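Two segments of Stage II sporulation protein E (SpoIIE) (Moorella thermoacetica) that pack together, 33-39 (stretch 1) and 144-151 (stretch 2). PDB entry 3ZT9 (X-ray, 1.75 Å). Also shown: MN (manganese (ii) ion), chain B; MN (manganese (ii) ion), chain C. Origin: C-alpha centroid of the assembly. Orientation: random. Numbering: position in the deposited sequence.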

# COMPACT_ATOMS: atom_id res chain seq x y z
N PHE A 33 -4.33 4.16 8.65
CA PHE A 33 -3.41 4.33 7.54
C PHE A 33 -2.98 2.96 7.03
O PHE A 33 -2.69 2.05 7.80
N LEU A 34 -2.95 2.84 5.71
CA LEU A 34 -2.58 1.58 5.07
C LEU A 34 -1.53 1.90 4.04
O LEU A 34 -1.78 2.72 3.17
N ALA A 35 -0.38 1.24 4.09
CA ALA A 35 0.69 1.61 3.18
C ALA A 35 1.43 0.39 2.69
O ALA A 35 1.64 -0.58 3.44
N VAL A 36 1.87 0.45 1.42
CA VAL A 36 2.77 -0.58 0.91
C VAL A 36 3.94 0.10 0.24
O VAL A 36 3.76 1.03 -0.52
N GLY A 37 5.15 -0.39 0.49
CA GLY A 37 6.32 0.16 -0.18
C GLY A 37 7.02 -0.98 -0.91
O GLY A 37 6.95 -2.15 -0.50
N ASP A 38 7.72 -0.64 -1.99
CA ASP A 38 8.48 -1.62 -2.73
C ASP A 38 9.85 -1.01 -2.96
O ASP A 38 9.95 -0.08 -3.72
N GLY A 39 10.88 -1.50 -2.27
CA GLY A 39 12.22 -0.96 -2.46
C GLY A 39 12.78 -1.33 -3.84
O GLY A 39 12.62 -2.43 -4.32
N LEU A 144 -14.18 -1.60 0.52
CA LEU A 144 -13.04 -2.52 0.61
C LEU A 144 -11.84 -1.82 0.02
O LEU A 144 -11.98 -1.06 -0.95
N PHE A 145 -10.66 -2.05 0.60
CA PHE A 145 -9.44 -1.46 0.05
C PHE A 145 -8.48 -2.59 -0.27
O PHE A 145 -8.29 -3.49 0.54
N LEU A 146 -7.88 -2.56 -1.45
CA LEU A 146 -6.87 -3.54 -1.81
C LEU A 146 -5.62 -2.72 -2.20
O LEU A 146 -5.73 -1.74 -2.96
N ILE A 147 -4.44 -3.09 -1.68
CA ILE A 147 -3.21 -2.42 -2.07
C ILE A 147 -2.21 -3.54 -2.36
O ILE A 147 -2.09 -4.46 -1.57
N HIS A 148 -1.49 -3.46 -3.47
CA HIS A 148 -0.43 -4.44 -3.67
C HIS A 148 0.74 -3.90 -4.46
O HIS A 148 0.61 -3.03 -5.30
N SER A 149 1.93 -4.44 -4.18
CA SER A 149 3.09 -4.10 -5.03
C SER A 149 2.97 -4.76 -6.38
O SER A 149 2.05 -5.56 -6.62
N ASP A 150 3.89 -4.41 -7.29
CA ASP A 150 3.85 -4.96 -8.65
C ASP A 150 4.30 -6.43 -8.68
O ASP A 150 4.42 -7.01 -9.75
N GLY A 151 4.56 -7.00 -7.51
CA GLY A 151 4.62 -8.46 -7.37
C GLY A 151 3.32 -9.14 -7.80
O GLY A 151 3.31 -10.34 -8.12

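What holds two strands together when no hydrogen bond passes between them? The strands 33-39 and 144-148 run in nearly the same direction, at 20° to each other, and their axes come no closer than 7.2 Å. At that spacing the backbones do not pair, so the contact is made by side chains in between, and it buries 341 Å² in all. Within the strands, alternation decides which residues face the contact. L34, V36 and D38 point toward the second stretch, while A35 points away; from the other side F145 and I147 point in, as does S149 just past the strand end, and L146 and H148 point away.

Which residues form the middle of the apolar layer? I147 gives up the most surface, 79 Å², and V36 follows with 67 Å². With chi1 at m and chi2 at t, I147 extends its CG1 arm back toward L34, so that CD1 lies 3.7 Å from L34 CB and 3.6 Å from L34 O. Its other branch meets the next inward residue of that strand: I147 CG2 is 3.3 Å from V36 CG2, a tight contact for two methyl groups. V36, in the t rotamer, uses its second methyl further along, where CG1 comes within 4.1 Å of S149 N and 4.4 Å of S149 CB.

How is the layer closed at the L34 end? L34 contributes 59 Å² and adopts the m, t rotamer, which brings CD1 to 4.1 Å from F145 CB. F145, itself m with chi2 at 75°, adds a smaller area, and L34 CD1 approaches its ring obliquely. Leucine, phenylalanine, isoleucine and valine thus make a continuous hydrophobic patch, in which close packing takes the place of directional bonds.

What changes at D38, where the second strand has given way to a loop? Here the contact turns from apolar to metal-bound. D38 is in the t rotamer, and its carboxylate serves both manganese ions: OD1 binds the chain B ion at 2.1 Å, and OD2 binds the chain C ion at 2.2 Å. D150 starts sideways from its CA, but in the p rotamer its end comes nearer, and its OD1 binds the chain C ion at 2.1 Å. The two carboxylates can therefore sit with D38 OD2 only 3.1 Å from D150 OD1, a pair that is not hydrogen-bonded but shares a cation. G39 O joins D38 OD1 on the chain B ion at 2.2 Å, and water 5 bridges the two metals, 2.2 Å from each manganese.

Do waters and local bonds support this end as well? Water 1 bridges the stretches, donating to D38 OD2 at 2.7 Å and accepting from D150 N at 2.8 Å. Water 2, a ligand of the chain C ion, donates to D150 OD2 at 2.9 Å. Within the second stretch, H148 turns away from the contact and its ND1 donates to S149 O at 2.9 Å, while G151 N makes a weak hydrogen bond to S149 OG at 3.3 Å.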

# COMPACT_ATOMS: atom_id res chain seq x y z
CB PHE A 33 -2.19 5.11 7.99
CG PHE A 33 -2.50 6.53 8.43
CD1 PHE A 33 -3.06 6.76 9.68
CD2 PHE A 33 -2.23 7.60 7.61
CE1 PHE A 33 -3.35 8.08 10.11
CE2 PHE A 33 -2.48 8.90 8.03
CZ PHE A 33 -3.04 9.13 9.29
CB LEU A 34 -3.80 0.99 4.30
CG LEU A 34 -5.12 0.86 5.09
CD1 LEU A 34 -6.23 0.52 4.11
CD2 LEU A 34 -5.02 -0.24 6.12
CB ALA A 35 1.71 2.58 3.88
CB VAL A 36 2.06 -1.52 -0.14
CG1 VAL A 36 3.04 -2.50 -0.76
CG2 VAL A 36 0.88 -2.31 0.53
CB ASP A 38 7.75 -1.89 -4.08
CG ASP A 38 8.53 -2.80 -5.03
OD1 ASP A 38 9.72 -3.06 -4.77
OD2 ASP A 38 7.95 -3.24 -6.05
CB LEU A 144 -13.35 -3.77 -0.18
CG LEU A 144 -14.77 -4.32 0.01
CD1 LEU A 144 -15.24 -5.19 -1.13
CD2 LEU A 144 -14.75 -5.10 1.27
CB PHE A 145 -8.79 -0.54 1.09
CG PHE A 145 -9.60 0.71 1.42
CD1 PHE A 145 -10.74 0.64 2.22
CD2 PHE A 145 -9.22 1.94 0.93
CE1 PHE A 145 -11.49 1.80 2.49
CE2 PHE A 145 -9.96 3.08 1.18
CZ PHE A 145 -11.09 3.01 1.98
CB LEU A 146 -7.32 -4.34 -3.05
CG LEU A 146 -6.21 -5.15 -3.73
CD1 LEU A 146 -5.73 -6.36 -2.90
CD2 LEU A 146 -6.74 -5.58 -5.08
CB ILE A 147 -2.61 -1.46 -0.93
CG1 ILE A 147 -3.68 -0.45 -0.44
CG2 ILE A 147 -1.30 -0.74 -1.47
CD1 ILE A 147 -3.25 0.49 0.72
CB HIS A 148 -1.01 -5.73 -4.33
CG HIS A 148 -1.63 -5.54 -5.67
ND1 HIS A 148 -0.89 -5.49 -6.84
CD2 HIS A 148 -2.93 -5.39 -6.05
CE1 HIS A 148 -1.71 -5.32 -7.87
NE2 HIS A 148 -2.94 -5.24 -7.41
CB SER A 149 4.37 -4.61 -4.37
OG SER A 149 4.40 -6.03 -4.33
CB ASP A 150 4.69 -4.09 -9.58
CG ASP A 150 6.17 -4.10 -9.23
OD1 ASP A 150 6.59 -4.82 -8.29
OD2 ASP A 150 6.91 -3.38 -9.90
MN MN B . 11.54 -4.07 -5.26
MN MN C . 8.41 -5.07 -7.23
O HOH W 1 5.62 -2.22 -6.84
O HOH W 2 9.51 -3.99 -8.85
O HOH W 3 10.85 -5.36 -3.65
O HOH W 4 11.55 -2.99 -7.29
O HOH W 5 10.59 -5.34 -6.83
O HOH W 6 7.77 -6.16 -5.43